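Side-chain contacts in protein (hdlp (histone deacetylase-like protein)) (Aquifex aeolicus, PDB 1C3P), which probably acts as a zinc-dependent deacetylase of the histone deacetylase family, with a possible role in acetoin breakdown: residues 302-307 with 345-350; 32-37 with 328-333. All blocks are in the same frame, centred on the assembly; numbering follows the deposited sequence.

Contact 1. Residues 302-307 with 345-350; sequences LARAWT and SYMLET
Met347 and Thr350 receive the long side chain of Arg304, which reaches out from helix 299-314 of the parallel alpha/beta fold shared by histone deacetylases and arginases. They lie on a 3-10 turn, residues 345-348, and the loop that follows it. Tyr346 comes first: its ring lies beneath Met347, whose CG stands 3.4 Å above the plane toward the rim, and its hydroxyl is hydrogen-bonded to Glu262 and Arg344. Met347 does the packing. Its CB sits 4.0 Å above the plane of the Arg304 guanidinium, over the centre of that face, and the two side chains cross at about a right angle. The Met347 side chain also touches Glu262 and His298. The Met347 carbonyl turns to the aliphatic part of the arginine, its O 3.2 Å from Arg304 CD. Next, Leu348 points the other way, packing on Leu330 and Lys331, while its carbonyl accepts a bond from Lys327. A bend at chi3 (-48°) of Arg304 swings the guanidinium across Met347 and brings NH1 to Thr350. Arg304 NH2 has a further, long and weak ion pair with Asp353. Thr350 closes the contact through its backbone: Arg304 NH1 donates to Thr350 O over 2.8 Å in a nearly straight bond (164°), the oxygen in the guanidinium plane but the donor well above the plane of the carbonyl.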
loop_
_atom_site.group_PDB
_atom_site.type_symbol
_atom_site.label_atom_id
_atom_site.label_comp_id
_atom_site.label_asym_id
_atom_site.label_seq_id
_atom_site.Cartn_x
_atom_site.Cartn_y
_atom_site.Cartn_z
ATOM N N LEU A 302 -10.869 -0.913 5.662
ATOM C CA LEU A 302 -10.218 -0.003 4.746
ATOM C C LEU A 302 -10.760 1.410 4.892
ATOM O O LEU A 302 -10.005 2.345 5.113
ATOM C CB LEU A 302 -10.418 -0.520 3.314
ATOM C CG LEU A 302 -10.013 0.269 2.066
ATOM C CD1 LEU A 302 -10.096 -0.651 0.856
ATOM C CD2 LEU A 302 -10.918 1.465 1.862
ATOM N N ALA A 303 -12.079 1.555 4.787
ATOM C CA ALA A 303 -12.693 2.872 4.869
ATOM C C ALA A 303 -12.417 3.629 6.150
ATOM O O ALA A 303 -12.070 4.811 6.113
ATOM C CB ALA A 303 -14.191 2.763 4.651
ATOM N N ARG A 304 -12.569 2.973 7.294
ATOM C CA ARG A 304 -12.346 3.676 8.541
ATOM C C ARG A 304 -10.880 4.012 8.773
ATOM O O ARG A 304 -10.554 5.106 9.234
ATOM C CB ARG A 304 -12.879 2.857 9.740
ATOM C CG ARG A 304 -14.397 2.568 9.757
ATOM C CD ARG A 304 -14.795 1.943 11.116
ATOM N NE ARG A 304 -13.879 0.867 11.464
ATOM C CZ ARG A 304 -13.618 0.444 12.697
ATOM N NH1 ARG A 304 -14.204 0.997 13.760
ATOM N NH2 ARG A 304 -12.735 -0.528 12.867
ATOM N N ALA A 305 -9.990 3.078 8.441
ATOM C CA ALA A 305 -8.568 3.300 8.669
ATOM C C ALA A 305 -7.984 4.409 7.817
ATOM O O ALA A 305 -7.256 5.264 8.322
ATOM C CB ALA A 305 -7.779 1.974 8.463
ATOM N N TRP A 306 -8.279 4.409 6.520
ATOM C CA TRP A 306 -7.754 5.480 5.694
ATOM C C TRP A 306 -8.413 6.790 6.074
ATOM O O TRP A 306 -7.835 7.856 5.879
ATOM C CB TRP A 306 -7.946 5.197 4.205
ATOM C CG TRP A 306 -6.885 4.270 3.657
ATOM C CD1 TRP A 306 -5.670 4.000 4.212
ATOM C CD2 TRP A 306 -6.928 3.557 2.419
ATOM N NE1 TRP A 306 -4.948 3.161 3.395
ATOM C CE2 TRP A 306 -5.698 2.875 2.287
ATOM C CE3 TRP A 306 -7.887 3.428 1.403
ATOM C CZ2 TRP A 306 -5.402 2.073 1.177
ATOM C CZ3 TRP A 306 -7.596 2.632 0.302
ATOM C CH2 TRP A 306 -6.358 1.964 0.199
ATOM N N THR A 307 -9.623 6.721 6.615
ATOM C CA THR A 307 -10.280 7.951 7.031
ATOM C C THR A 307 -9.455 8.550 8.171
ATOM O O THR A 307 -9.258 9.761 8.215
ATOM C CB THR A 307 -11.752 7.689 7.444
ATOM O OG1 THR A 307 -12.524 7.437 6.261
ATOM C CG2 THR A 307 -12.341 8.888 8.186
ATOM N N SER A 345 -20.350 -5.941 12.535
ATOM C CA SER A 345 -21.244 -4.783 12.578
ATOM C C SER A 345 -20.848 -3.719 13.601
ATOM O O SER A 345 -21.266 -2.562 13.493
ATOM C CB SER A 345 -22.675 -5.232 12.855
ATOM O OG SER A 345 -22.742 -5.822 14.134
ATOM N N TYR A 346 -20.062 -4.104 14.602
ATOM C CA TYR A 346 -19.613 -3.158 15.621
ATOM C C TYR A 346 -18.739 -2.074 14.983
ATOM O O TYR A 346 -18.589 -0.981 15.524
ATOM C CB TYR A 346 -18.794 -3.900 16.676
ATOM C CG TYR A 346 -17.510 -4.503 16.122
ATOM C CD1 TYR A 346 -16.331 -3.751 16.045
ATOM C CD2 TYR A 346 -17.487 -5.817 15.658
ATOM C CE1 TYR A 346 -15.148 -4.305 15.518
ATOM C CE2 TYR A 346 -16.314 -6.380 15.127
ATOM C CZ TYR A 346 -15.152 -5.621 15.062
ATOM O OH TYR A 346 -14.002 -6.186 14.546
ATOM N N MET A 347 -18.148 -2.389 13.834
ATOM C CA MET A 347 -17.281 -1.434 13.141
ATOM C C MET A 347 -18.063 -0.236 12.651
ATOM O O MET A 347 -17.497 0.847 12.459
ATOM C CB MET A 347 -16.591 -2.107 11.951
ATOM C CG MET A 347 -15.655 -3.232 12.339
ATOM S SD MET A 347 -14.941 -4.063 10.871
ATOM C CE MET A 347 -16.288 -4.535 10.026
ATOM N N LEU A 348 -19.370 -0.436 12.464
ATOM C CA LEU A 348 -20.270 0.617 11.986
ATOM C C LEU A 348 -20.647 1.571 13.116
ATOM O O LEU A 348 -21.195 2.649 12.878
ATOM C CB LEU A 348 -21.562 0.005 11.423
ATOM C CG LEU A 348 -21.536 -1.055 10.322
ATOM C CD1 LEU A 348 -22.968 -1.531 10.053
ATOM C CD2 LEU A 348 -20.902 -0.490 9.053
ATOM N N GLU A 349 -20.344 1.167 14.344
ATOM C CA GLU A 349 -20.683 1.949 15.526
ATOM C C GLU A 349 -19.635 2.958 15.999
ATOM O O GLU A 349 -19.886 3.735 16.921
ATOM C CB GLU A 349 -21.025 0.992 16.672
ATOM C CG GLU A 349 -22.171 0.050 16.369
ATOM C CD GLU A 349 -23.446 0.787 16.007
ATOM O OE1 GLU A 349 -23.716 1.831 16.634
ATOM O OE2 GLU A 349 -24.185 0.319 15.119
ATOM N N THR A 350 -18.462 2.944 15.384
ATOM C CA THR A 350 -17.405 3.869 15.761
ATOM C C THR A 350 -16.372 3.937 14.657
ATOM O O THR A 350 -16.205 2.988 13.895
ATOM C CB THR A 350 -16.694 3.427 17.043
ATOM O OG1 THR A 350 -17.629 3.395 18.125
ATOM C CG2 THR A 350 -15.575 4.397 17.387
#

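Contact 2. Residues 32-37 with 328-333; sequences LRFKDA and ELLKSI. Unlike the reference sequence in segment 32-37: Lys35 (reference Leu).
Leu329 O is gripped twice by Ser332, through the backbone N at 3.0 Å and through the hydroxyl. The second bond, Ser332 OG to Leu329 O, is short at 2.5 Å and comes in on a lone pair in the carbonyl plane, tying the serine hydroxyl back onto the backbone three residues earlier. The side chain of the same leucine leads into helix 28-37. Its CG is anti to the backbone N (chi1 168°), and its two methyls part over different neighbours. Leu329 CD2 presses against the backbone, 3.4 Å from Phe34 N and 3.6 Å from Arg33 C, and it also lies at the edge of the Phe34 ring, near its plane. Leu329 CD1 lies over one face of the Arg33 guanidinium, 3.8 Å above the plane and offset toward the rim, so the charged group lies over a methyl at the exposed side of the contact. On the buried side Phe34 meets Leu330 obliquely: Phe34 CE1 is 3.8 Å from Leu330 CD1, and Phe34 CD1 is 3.9 Å from Leu330 CD2. An alanine at Leu330 would lack CG and both methyls, which would probably open a gap beside Phe34 CD1 and CE1 and let the ring shift. Leu322 and Thr307 also touch the phenylalanine. The short segments run nearly antiparallel (156°) with axes 10.5 Å apart, an antiparallel helix pair in which helix 28-37 lies against strand 4-8 of the central sheet and helix 324-332 packs across helices 28-37 and 299-314 of this histone deacetylase alpha/beta fold.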
loop_
_atom_site.group_PDB
_atom_site.type_symbol
_atom_site.label_atom_id
_atom_site.label_comp_id
_atom_site.label_asym_id
_atom_site.label_seq_id
_atom_site.Cartn_x
_atom_site.Cartn_y
_atom_site.Cartn_z
ATOM N N LEU A 32 -13.626 7.583 -1.176
ATOM C CA LEU A 32 -14.141 8.881 -1.576
ATOM C C LEU A 32 -15.591 9.050 -1.163
ATOM O O LEU A 32 -15.945 10.076 -0.598
ATOM C CB LEU A 32 -14.010 9.086 -3.092
ATOM C CG LEU A 32 -12.613 9.336 -3.675
ATOM C CD1 LEU A 32 -12.714 9.598 -5.178
ATOM C CD2 LEU A 32 -11.991 10.545 -3.000
ATOM N N ARG A 33 -16.423 8.048 -1.443
ATOM C CA ARG A 33 -17.832 8.140 -1.081
ATOM C C ARG A 33 -17.998 8.178 0.429
ATOM O O ARG A 33 -18.886 8.848 0.944
ATOM C CB ARG A 33 -18.624 6.970 -1.678
ATOM C CG ARG A 33 -18.703 7.016 -3.212
ATOM C CD ARG A 33 -19.766 6.081 -3.778
ATOM N NE ARG A 33 -19.501 4.682 -3.461
ATOM C CZ ARG A 33 -20.267 3.668 -3.855
ATOM N NH1 ARG A 33 -21.348 3.895 -4.585
ATOM N NH2 ARG A 33 -19.943 2.423 -3.527
ATOM N N PHE A 34 -17.125 7.469 1.137
ATOM C CA PHE A 34 -17.179 7.425 2.585
ATOM C C PHE A 34 -16.776 8.771 3.196
ATOM O O PHE A 34 -17.462 9.302 4.074
ATOM C CB PHE A 34 -16.255 6.321 3.108
ATOM C CG PHE A 34 -16.386 6.078 4.576
ATOM C CD1 PHE A 34 -17.496 5.420 5.081
ATOM C CD2 PHE A 34 -15.410 6.538 5.464
ATOM C CE1 PHE A 34 -17.640 5.212 6.468
ATOM C CE2 PHE A 34 -15.536 6.340 6.843
ATOM C CZ PHE A 34 -16.659 5.672 7.346
ATOM N N LYS A 35 -15.673 9.359 2.745
ATOM C CA LYS A 35 -15.328 10.629 3.350
ATOM C C LYS A 35 -16.354 11.699 3.025
ATOM O O LYS A 35 -16.547 12.621 3.808
ATOM C CB LYS A 35 -13.940 11.076 2.943
ATOM C CG LYS A 35 -12.858 10.318 3.693
ATOM C CD LYS A 35 -11.493 10.767 3.261
ATOM C CE LYS A 35 -11.274 10.465 1.802
ATOM N NZ LYS A 35 -12.236 11.149 0.900
ATOM N N ASP A 36 -17.014 11.574 1.883
ATOM C CA ASP A 36 -18.031 12.546 1.510
ATOM C C ASP A 36 -19.235 12.350 2.422
ATOM O O ASP A 36 -19.765 13.318 2.977
ATOM C CB ASP A 36 -18.441 12.373 0.044
ATOM C CG ASP A 36 -19.476 13.405 -0.402
ATOM O OD1 ASP A 36 -19.266 14.614 -0.162
ATOM O OD2 ASP A 36 -20.488 13.006 -1.003
ATOM N N ALA A 37 -19.661 11.100 2.586
ATOM C CA ALA A 37 -20.802 10.799 3.456
ATOM C C ALA A 37 -20.551 11.308 4.886
ATOM O O ALA A 37 -21.479 11.760 5.555
ATOM C CB ALA A 37 -21.085 9.275 3.459
ATOM N N GLU A 328 -24.952 3.434 6.150
ATOM C CA GLU A 328 -25.733 2.869 5.064
ATOM C C GLU A 328 -24.856 2.573 3.847
ATOM O O GLU A 328 -25.031 1.552 3.170
ATOM C CB GLU A 328 -26.885 3.814 4.731
ATOM C CG GLU A 328 -27.833 3.935 5.912
ATOM C CD GLU A 328 -29.013 4.852 5.665
ATOM O OE1 GLU A 328 -29.725 4.653 4.662
ATOM O OE2 GLU A 328 -29.239 5.759 6.492
ATOM N N LEU A 329 -23.896 3.455 3.586
ATOM C CA LEU A 329 -22.973 3.249 2.471
ATOM C C LEU A 329 -22.248 1.917 2.682
ATOM O O LEU A 329 -22.273 1.048 1.815
ATOM C CB LEU A 329 -21.938 4.382 2.412
ATOM C CG LEU A 329 -20.733 4.163 1.473
ATOM C CD1 LEU A 329 -21.207 4.011 0.028
ATOM C CD2 LEU A 329 -19.765 5.317 1.608
ATOM N N LEU A 330 -21.621 1.754 3.843
ATOM C CA LEU A 330 -20.888 0.522 4.127
ATOM C C LEU A 330 -21.769 -0.711 4.062
ATOM O O LEU A 330 -21.360 -1.743 3.528
ATOM C CB LEU A 330 -20.214 0.597 5.492
ATOM C CG LEU A 330 -19.158 1.694 5.628
ATOM C CD1 LEU A 330 -18.441 1.520 6.962
ATOM C CD2 LEU A 330 -18.155 1.607 4.499
ATOM N N LYS A 331 -22.983 -0.603 4.598
ATOM C CA LYS A 331 -23.910 -1.727 4.580
ATOM C C LYS A 331 -24.342 -2.097 3.162
ATOM O O LYS A 331 -24.744 -3.238 2.920
ATOM C CB LYS A 331 -25.148 -1.417 5.442
ATOM C CG LYS A 331 -24.830 -1.131 6.900
ATOM C CD LYS A 331 -26.085 -0.860 7.711
ATOM C CE LYS A 331 -26.983 -2.085 7.760
ATOM N NZ LYS A 331 -28.185 -1.859 8.612
ATOM N N SER A 332 -24.228 -1.160 2.220
ATOM C CA SER A 332 -24.645 -1.415 0.837
ATOM C C SER A 332 -23.635 -2.222 0.032
ATOM O O SER A 332 -23.958 -2.751 -1.033
ATOM C CB SER A 332 -24.917 -0.096 0.102
ATOM O OG SER A 332 -23.708 0.576 -0.224
ATOM N N ILE A 333 -22.410 -2.306 0.539
ATOM C CA ILE A 333 -21.352 -3.050 -0.131
ATOM C C ILE A 333 -21.585 -4.550 0.029
ATOM O O ILE A 333 -21.500 -5.070 1.138
ATOM C CB ILE A 333 -19.983 -2.735 0.486
ATOM C CG1 ILE A 333 -19.762 -1.225 0.527
ATOM C CG2 ILE A 333 -18.877 -3.407 -0.328
ATOM C CD1 ILE A 333 -18.506 -0.823 1.261
#

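Centres 10 Å apart, contact 1 and contact 2 lie on the same side of the chain's centre and touch directly. Along the chain their segments alternate: 32-37, 302-307, 328-333, then 345-350, so the C-terminal part of the chain folds back against an N-terminal helix. Helix 299-314 and helix 324-332 follow one another; the first carries a segment of contact 1, the second one of contact 2. Between the contacts, Thr307 OG1 comes 3.1 Å from Phe34 CD2, and Leu348 CD2 packs 3.8 Å from Leu330 CB. Both contacts lie away from the zinc-binding residues, joining helices 28-37, 299-314 and 324-332 and the loop after them into one continuous packed region.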